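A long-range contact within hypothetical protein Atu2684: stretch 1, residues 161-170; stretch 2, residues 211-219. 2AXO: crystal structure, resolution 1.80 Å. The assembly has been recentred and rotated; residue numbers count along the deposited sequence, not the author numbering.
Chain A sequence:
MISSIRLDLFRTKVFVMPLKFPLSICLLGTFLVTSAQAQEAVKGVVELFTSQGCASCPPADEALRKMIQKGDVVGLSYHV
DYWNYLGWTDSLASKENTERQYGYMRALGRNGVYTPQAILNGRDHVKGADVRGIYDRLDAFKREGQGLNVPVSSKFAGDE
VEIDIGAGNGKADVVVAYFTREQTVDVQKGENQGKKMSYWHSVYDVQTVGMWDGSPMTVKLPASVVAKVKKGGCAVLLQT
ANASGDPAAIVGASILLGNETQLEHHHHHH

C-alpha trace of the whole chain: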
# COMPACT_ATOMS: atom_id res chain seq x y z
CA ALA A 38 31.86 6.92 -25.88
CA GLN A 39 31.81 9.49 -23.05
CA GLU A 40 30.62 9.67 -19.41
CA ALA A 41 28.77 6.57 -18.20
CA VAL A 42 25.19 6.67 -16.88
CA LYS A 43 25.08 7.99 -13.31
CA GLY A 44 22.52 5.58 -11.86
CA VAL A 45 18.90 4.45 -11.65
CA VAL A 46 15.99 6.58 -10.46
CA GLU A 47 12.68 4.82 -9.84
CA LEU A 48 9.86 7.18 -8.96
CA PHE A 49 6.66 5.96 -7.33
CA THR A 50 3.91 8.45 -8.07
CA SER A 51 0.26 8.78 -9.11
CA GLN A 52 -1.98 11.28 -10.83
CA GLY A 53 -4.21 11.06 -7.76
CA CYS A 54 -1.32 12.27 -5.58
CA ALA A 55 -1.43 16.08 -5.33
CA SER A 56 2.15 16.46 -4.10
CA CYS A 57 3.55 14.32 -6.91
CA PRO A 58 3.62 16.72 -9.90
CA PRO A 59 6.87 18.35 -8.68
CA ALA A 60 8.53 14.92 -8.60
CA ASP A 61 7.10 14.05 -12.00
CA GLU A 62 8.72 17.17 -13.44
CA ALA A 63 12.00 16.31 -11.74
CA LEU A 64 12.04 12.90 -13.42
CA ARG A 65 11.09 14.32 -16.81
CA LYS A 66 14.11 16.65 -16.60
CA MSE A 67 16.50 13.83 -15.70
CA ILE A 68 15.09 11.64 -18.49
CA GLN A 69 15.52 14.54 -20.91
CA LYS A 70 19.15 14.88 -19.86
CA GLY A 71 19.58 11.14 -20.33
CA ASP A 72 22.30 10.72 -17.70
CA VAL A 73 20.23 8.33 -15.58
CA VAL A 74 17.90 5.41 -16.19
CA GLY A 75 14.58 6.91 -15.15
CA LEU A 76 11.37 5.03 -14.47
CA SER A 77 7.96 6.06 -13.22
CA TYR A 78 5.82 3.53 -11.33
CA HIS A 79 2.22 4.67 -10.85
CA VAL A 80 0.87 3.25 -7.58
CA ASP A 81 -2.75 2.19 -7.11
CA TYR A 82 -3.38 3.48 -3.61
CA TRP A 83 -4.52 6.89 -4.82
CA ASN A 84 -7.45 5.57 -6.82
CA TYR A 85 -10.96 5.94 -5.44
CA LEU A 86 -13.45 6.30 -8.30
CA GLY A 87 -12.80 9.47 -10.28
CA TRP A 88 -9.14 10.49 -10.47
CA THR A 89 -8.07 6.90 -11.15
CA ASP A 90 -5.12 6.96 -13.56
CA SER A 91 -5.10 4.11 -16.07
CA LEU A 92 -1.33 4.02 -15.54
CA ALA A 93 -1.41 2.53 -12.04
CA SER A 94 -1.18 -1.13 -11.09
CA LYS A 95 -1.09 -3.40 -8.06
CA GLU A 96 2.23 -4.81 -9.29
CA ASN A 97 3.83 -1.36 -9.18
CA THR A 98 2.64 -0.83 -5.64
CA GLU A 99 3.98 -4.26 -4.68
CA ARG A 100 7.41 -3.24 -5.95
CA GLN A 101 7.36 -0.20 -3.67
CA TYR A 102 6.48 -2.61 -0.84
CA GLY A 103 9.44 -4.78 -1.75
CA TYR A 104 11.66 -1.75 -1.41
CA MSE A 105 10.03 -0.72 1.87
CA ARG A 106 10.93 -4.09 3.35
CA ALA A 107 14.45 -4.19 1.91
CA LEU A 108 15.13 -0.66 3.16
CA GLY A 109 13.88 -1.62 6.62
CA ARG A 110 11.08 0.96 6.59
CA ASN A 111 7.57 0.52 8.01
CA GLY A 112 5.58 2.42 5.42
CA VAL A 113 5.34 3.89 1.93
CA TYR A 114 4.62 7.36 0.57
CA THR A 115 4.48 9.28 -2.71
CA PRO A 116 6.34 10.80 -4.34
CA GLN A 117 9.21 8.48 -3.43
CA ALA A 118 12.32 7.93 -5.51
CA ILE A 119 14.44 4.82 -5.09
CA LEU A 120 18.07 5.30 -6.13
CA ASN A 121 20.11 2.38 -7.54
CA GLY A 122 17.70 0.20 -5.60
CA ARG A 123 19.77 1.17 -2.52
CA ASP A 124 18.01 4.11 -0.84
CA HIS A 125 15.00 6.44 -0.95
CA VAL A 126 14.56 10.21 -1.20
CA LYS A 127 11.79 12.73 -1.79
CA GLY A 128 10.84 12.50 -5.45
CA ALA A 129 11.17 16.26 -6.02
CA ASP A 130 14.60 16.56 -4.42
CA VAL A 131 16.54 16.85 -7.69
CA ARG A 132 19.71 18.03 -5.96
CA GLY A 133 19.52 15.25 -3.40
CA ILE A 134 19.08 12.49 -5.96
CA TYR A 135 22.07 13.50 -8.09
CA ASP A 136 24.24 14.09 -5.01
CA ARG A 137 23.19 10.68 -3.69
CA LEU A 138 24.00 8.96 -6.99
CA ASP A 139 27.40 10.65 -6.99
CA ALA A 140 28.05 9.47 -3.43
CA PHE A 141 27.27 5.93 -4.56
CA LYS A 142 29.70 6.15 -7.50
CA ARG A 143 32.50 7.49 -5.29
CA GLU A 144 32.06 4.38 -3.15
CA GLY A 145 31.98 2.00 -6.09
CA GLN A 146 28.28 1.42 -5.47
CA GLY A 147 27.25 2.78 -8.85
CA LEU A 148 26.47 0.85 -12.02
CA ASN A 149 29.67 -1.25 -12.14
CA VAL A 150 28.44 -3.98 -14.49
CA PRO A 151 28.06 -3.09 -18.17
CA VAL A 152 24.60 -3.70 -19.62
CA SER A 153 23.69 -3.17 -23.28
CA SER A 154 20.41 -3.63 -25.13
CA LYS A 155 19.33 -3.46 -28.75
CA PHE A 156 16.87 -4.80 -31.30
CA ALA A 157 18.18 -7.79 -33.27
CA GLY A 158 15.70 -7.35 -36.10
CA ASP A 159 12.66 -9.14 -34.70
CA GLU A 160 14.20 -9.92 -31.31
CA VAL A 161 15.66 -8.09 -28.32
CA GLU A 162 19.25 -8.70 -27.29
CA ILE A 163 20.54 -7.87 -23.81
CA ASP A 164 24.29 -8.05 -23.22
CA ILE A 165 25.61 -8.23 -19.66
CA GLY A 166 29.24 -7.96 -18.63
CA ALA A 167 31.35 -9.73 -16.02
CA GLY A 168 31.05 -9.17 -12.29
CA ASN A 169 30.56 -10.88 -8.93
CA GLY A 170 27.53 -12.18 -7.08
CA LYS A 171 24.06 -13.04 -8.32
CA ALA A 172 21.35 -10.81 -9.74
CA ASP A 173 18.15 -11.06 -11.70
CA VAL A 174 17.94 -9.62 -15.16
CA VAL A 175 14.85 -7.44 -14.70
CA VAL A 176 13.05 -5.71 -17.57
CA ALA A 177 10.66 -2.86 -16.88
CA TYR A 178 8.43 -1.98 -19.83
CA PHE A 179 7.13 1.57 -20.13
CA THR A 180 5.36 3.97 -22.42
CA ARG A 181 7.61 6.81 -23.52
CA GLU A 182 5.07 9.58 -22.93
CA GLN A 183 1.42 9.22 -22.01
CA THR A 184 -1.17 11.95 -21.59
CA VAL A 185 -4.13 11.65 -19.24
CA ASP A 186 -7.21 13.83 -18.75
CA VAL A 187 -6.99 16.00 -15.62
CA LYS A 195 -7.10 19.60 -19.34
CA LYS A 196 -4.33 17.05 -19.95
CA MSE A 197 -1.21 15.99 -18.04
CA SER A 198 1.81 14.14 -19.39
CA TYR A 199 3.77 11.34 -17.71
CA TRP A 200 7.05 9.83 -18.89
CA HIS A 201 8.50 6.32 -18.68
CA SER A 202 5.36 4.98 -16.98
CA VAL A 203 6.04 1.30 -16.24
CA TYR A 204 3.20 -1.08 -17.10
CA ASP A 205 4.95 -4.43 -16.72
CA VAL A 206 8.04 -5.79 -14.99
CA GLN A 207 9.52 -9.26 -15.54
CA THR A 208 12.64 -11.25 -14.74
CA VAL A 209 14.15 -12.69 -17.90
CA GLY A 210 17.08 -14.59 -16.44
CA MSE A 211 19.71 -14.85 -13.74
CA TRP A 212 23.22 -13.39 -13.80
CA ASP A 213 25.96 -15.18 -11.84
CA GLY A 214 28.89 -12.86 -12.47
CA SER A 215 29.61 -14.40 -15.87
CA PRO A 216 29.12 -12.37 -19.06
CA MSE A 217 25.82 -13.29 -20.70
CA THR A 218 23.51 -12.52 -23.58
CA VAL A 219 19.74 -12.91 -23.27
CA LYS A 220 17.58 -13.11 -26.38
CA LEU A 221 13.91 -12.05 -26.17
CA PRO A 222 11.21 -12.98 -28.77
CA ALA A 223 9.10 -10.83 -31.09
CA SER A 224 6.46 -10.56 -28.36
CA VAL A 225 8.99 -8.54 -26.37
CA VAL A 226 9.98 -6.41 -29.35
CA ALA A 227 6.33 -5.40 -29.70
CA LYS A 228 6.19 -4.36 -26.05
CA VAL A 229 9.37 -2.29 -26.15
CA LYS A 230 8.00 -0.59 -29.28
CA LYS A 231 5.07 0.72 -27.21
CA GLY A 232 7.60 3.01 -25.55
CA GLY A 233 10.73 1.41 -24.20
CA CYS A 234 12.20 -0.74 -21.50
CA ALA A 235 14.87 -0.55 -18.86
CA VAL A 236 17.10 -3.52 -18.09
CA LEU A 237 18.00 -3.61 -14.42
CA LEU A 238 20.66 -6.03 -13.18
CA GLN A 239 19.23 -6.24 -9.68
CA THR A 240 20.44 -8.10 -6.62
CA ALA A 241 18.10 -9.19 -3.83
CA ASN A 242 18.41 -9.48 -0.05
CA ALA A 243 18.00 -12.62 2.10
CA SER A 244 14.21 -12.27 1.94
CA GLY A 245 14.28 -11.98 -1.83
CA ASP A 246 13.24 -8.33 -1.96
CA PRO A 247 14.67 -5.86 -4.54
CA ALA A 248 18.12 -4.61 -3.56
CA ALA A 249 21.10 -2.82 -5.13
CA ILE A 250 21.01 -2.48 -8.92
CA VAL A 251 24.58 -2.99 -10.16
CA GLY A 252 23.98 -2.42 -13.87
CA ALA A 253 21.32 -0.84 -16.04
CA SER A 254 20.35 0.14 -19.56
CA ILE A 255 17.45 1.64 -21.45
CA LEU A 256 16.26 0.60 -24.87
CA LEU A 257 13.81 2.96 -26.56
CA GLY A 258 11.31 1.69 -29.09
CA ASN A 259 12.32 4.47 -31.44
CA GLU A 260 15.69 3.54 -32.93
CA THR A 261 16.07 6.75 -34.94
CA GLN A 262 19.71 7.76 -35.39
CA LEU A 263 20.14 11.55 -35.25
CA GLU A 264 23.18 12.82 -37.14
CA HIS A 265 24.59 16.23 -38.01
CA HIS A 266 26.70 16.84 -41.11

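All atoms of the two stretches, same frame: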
# COMPACT_ATOMS: atom_id res chain seq x y z
N VAL A 161 14.97 -9.03 -29.19
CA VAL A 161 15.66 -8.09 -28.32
C VAL A 161 16.87 -8.80 -27.72
O VAL A 161 16.76 -9.91 -27.20
CB VAL A 161 14.75 -7.59 -27.17
CG1 VAL A 161 15.58 -6.81 -26.16
CG2 VAL A 161 13.65 -6.71 -27.73
N GLU A 162 18.02 -8.14 -27.81
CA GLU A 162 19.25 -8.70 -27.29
C GLU A 162 19.79 -7.86 -26.14
O GLU A 162 19.99 -6.65 -26.27
CB GLU A 162 20.30 -8.78 -28.40
CG GLU A 162 21.60 -9.44 -28.00
CD GLU A 162 22.50 -9.72 -29.19
OE1 GLU A 162 22.04 -10.40 -30.13
OE2 GLU A 162 23.66 -9.24 -29.19
N ILE A 163 20.01 -8.52 -25.01
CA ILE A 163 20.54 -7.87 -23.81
C ILE A 163 21.90 -8.48 -23.52
O ILE A 163 22.02 -9.69 -23.33
CB ILE A 163 19.64 -8.11 -22.60
CG1 ILE A 163 18.25 -7.53 -22.85
CG2 ILE A 163 20.28 -7.51 -21.35
CD1 ILE A 163 17.27 -7.80 -21.72
N ASP A 164 22.92 -7.63 -23.49
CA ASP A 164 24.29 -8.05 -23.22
C ASP A 164 24.73 -7.58 -21.84
O ASP A 164 24.68 -6.39 -21.53
CB ASP A 164 25.23 -7.47 -24.28
CG ASP A 164 25.59 -8.48 -25.34
OD1 ASP A 164 24.69 -9.21 -25.82
OD2 ASP A 164 26.79 -8.54 -25.71
N ILE A 165 25.16 -8.53 -21.01
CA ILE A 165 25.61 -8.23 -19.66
C ILE A 165 27.08 -8.60 -19.49
O ILE A 165 27.51 -9.66 -19.93
CB ILE A 165 24.80 -9.02 -18.63
CG1 ILE A 165 23.30 -8.85 -18.91
CG2 ILE A 165 25.13 -8.54 -17.22
CD1 ILE A 165 22.43 -9.69 -18.03
N GLY A 166 27.83 -7.72 -18.84
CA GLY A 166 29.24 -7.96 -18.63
C GLY A 166 29.58 -8.78 -17.40
O GLY A 166 28.69 -9.25 -16.68
N ALA A 167 30.87 -8.95 -17.15
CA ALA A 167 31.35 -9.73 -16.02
C ALA A 167 31.29 -8.98 -14.70
O ALA A 167 31.39 -7.75 -14.65
CB ALA A 167 32.79 -10.20 -16.28
N GLY A 168 31.13 -9.74 -13.62
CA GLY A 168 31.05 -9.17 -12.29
C GLY A 168 31.07 -10.26 -11.24
O GLY A 168 31.49 -11.39 -11.51
N ASN A 169 30.61 -9.93 -10.04
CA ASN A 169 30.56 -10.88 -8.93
C ASN A 169 29.18 -10.90 -8.29
O ASN A 169 28.47 -9.90 -8.30
CB ASN A 169 31.59 -10.49 -7.87
CG ASN A 169 33.01 -10.78 -8.29
OD1 ASN A 169 33.42 -11.94 -8.41
ND2 ASN A 169 33.78 -9.72 -8.53
N GLY A 170 28.82 -12.05 -7.73
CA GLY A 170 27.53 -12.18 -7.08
C GLY A 170 26.44 -12.69 -8.00
O GLY A 170 26.71 -13.16 -9.11
N MSE A 211 18.88 -15.05 -14.92
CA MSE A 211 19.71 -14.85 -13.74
C MSE A 211 21.16 -14.66 -14.15
O MSE A 211 21.67 -15.38 -15.01
CB MSE A 211 19.58 -16.06 -12.82
CG MSE A 211 20.52 -16.03 -11.63
SE MSE A 211 20.27 -17.61 -10.55
CE MSE A 211 20.79 -18.92 -11.88
N TRP A 212 21.81 -13.69 -13.53
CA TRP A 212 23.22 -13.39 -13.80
C TRP A 212 24.01 -13.96 -12.63
O TRP A 212 23.59 -13.82 -11.49
CB TRP A 212 23.40 -11.88 -13.89
CG TRP A 212 24.81 -11.40 -14.09
CD1 TRP A 212 25.54 -11.46 -15.24
CD2 TRP A 212 25.60 -10.69 -13.14
NE1 TRP A 212 26.74 -10.81 -15.07
CE2 TRP A 212 26.80 -10.32 -13.79
CE3 TRP A 212 25.41 -10.31 -11.80
CZ2 TRP A 212 27.81 -9.60 -13.15
CZ3 TRP A 212 26.42 -9.58 -11.16
CH2 TRP A 212 27.60 -9.23 -11.84
N ASP A 213 25.14 -14.61 -12.91
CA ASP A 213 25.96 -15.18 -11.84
C ASP A 213 27.37 -14.61 -11.79
O ASP A 213 28.26 -15.19 -11.16
CB ASP A 213 26.04 -16.71 -11.96
CG ASP A 213 26.67 -17.19 -13.26
OD1 ASP A 213 27.51 -16.47 -13.85
OD2 ASP A 213 26.33 -18.31 -13.70
N GLY A 214 27.57 -13.48 -12.45
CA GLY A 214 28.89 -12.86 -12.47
C GLY A 214 29.54 -13.07 -13.82
O GLY A 214 30.44 -12.33 -14.21
N SER A 215 29.08 -14.09 -14.55
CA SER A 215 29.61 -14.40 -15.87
C SER A 215 28.95 -13.54 -16.94
O SER A 215 27.78 -13.17 -16.82
CB SER A 215 29.35 -15.87 -16.21
OG SER A 215 29.85 -16.73 -15.21
N PRO A 216 29.70 -13.18 -17.99
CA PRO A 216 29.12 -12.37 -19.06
C PRO A 216 28.00 -13.18 -19.71
O PRO A 216 28.14 -14.39 -19.87
CB PRO A 216 30.30 -12.16 -20.01
CG PRO A 216 31.48 -12.18 -19.08
CD PRO A 216 31.15 -13.35 -18.18
N MSE A 217 26.90 -12.54 -20.07
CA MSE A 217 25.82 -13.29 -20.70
C MSE A 217 25.03 -12.45 -21.68
O MSE A 217 25.06 -11.22 -21.66
CB MSE A 217 24.89 -13.89 -19.63
CG MSE A 217 24.01 -12.90 -18.89
SE MSE A 217 22.80 -13.76 -17.62
CE MSE A 217 21.74 -14.81 -18.85
N THR A 218 24.33 -13.15 -22.56
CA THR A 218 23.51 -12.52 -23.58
C THR A 218 22.15 -13.20 -23.52
O THR A 218 22.06 -14.43 -23.61
CB THR A 218 24.10 -12.72 -24.98
OG1 THR A 218 25.39 -12.10 -25.04
CG2 THR A 218 23.20 -12.10 -26.04
N VAL A 219 21.11 -12.40 -23.35
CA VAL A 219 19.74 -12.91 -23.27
C VAL A 219 18.96 -12.47 -24.48
O VAL A 219 18.87 -11.28 -24.76
CB VAL A 219 19.01 -12.37 -22.03
CG1 VAL A 219 17.63 -13.01 -21.94
CG2 VAL A 219 19.80 -12.64 -20.78
O HOH W 1 30.04 -14.35 -9.37

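Residues 161-165 and 217-219 run side by side as antiparallel strands. Their directions differ by 162°, and the axes approach to 4.7 Å. Ile163 and Val219 form a hydrogen-bonded pair: Ile163 N donates to Val219 O at 3.0 Å, and Val219 N donates to Ile163 O at 2.9 Å. Ile165 and Met217 repeat the pattern, with Ile165 N to Met217 O at 2.8 Å and Met217 N to Ile165 O at 2.9 Å. Three of these bonds are near straight and the Met217 N to Ile165 O bond is more bent; together they pair the N and O of Ile163, Ile165, Met217 and Val219. Between the two pairs lies Asp164 opposite Thr218. Here the backbones come closer: Asp164 CA and Thr218 CA are 4.6 Å apart. Thr218 CA sits 3.2 Å from Ile163 O in a CA-H...O contact.

The two sheet faces differ in chemistry. On one face the side chains of Asp164 and Thr218 meet. Thr218 OG1 donates a hydrogen bond to Asp164 OD1 at 3.1 Å. The methyl Thr218 CG2 lies 3.7 Å from Glu162 CG, so the aliphatic part of the glutamate also has a neighbour.

The other face is apolar. Ile163 CB and Val219 CB are 4.3 Å apart. Ile165 CD1 reaches to 3.7 Å from CG of Met217, a selenomethionine. Ile165 also meets the indole: its CG2 is 3.6 Å from Trp212 CD1. The isoleucine thus lies against both side chains and is buried.

Outside the 161-165/217-219 pair, Trp212, at the end of strand 211-212, is the main bump. Its CA-to-CB bond points toward the first stretch, and residues 165-170 curve around the ring. Trp212 NE1 donates to Gly166 O at 3.0 Å, which gives the one polar atom of the indole a backbone partner. Gly168 N approaches the ring edge, 3.4 Å from Trp212 CZ2. Asn169 O is 3.5 Å from Trp212 CZ3. The hollow depends on glycine: a CB on Gly168 would lie 2.4 Å from Trp212 CH2, a clash.

Gly214 fits closely beside this loop. Gly168 N donates to Gly214 O at 2.7 Å, and Ala167 CA touches the same oxygen, Gly214 O, at 3.3 Å. A CB on Gly214 would fall 2.7 Å from Gly168 O, and its backbone angles alone call for glycine. Nearby, Ala167 CB packs on Pro216 CG at 3.7 Å, a small apolar contact at the surface.

The turn is braced from within. Asp213 OD1 accepts from Ser215 N at 2.9 Å and from Ser215 OG at 2.7 Å. At the far end, one water donates to Asp213 O at 2.7 Å and accepts a weak bond from Gly170 N at 3.1 Å, bridging the stretches.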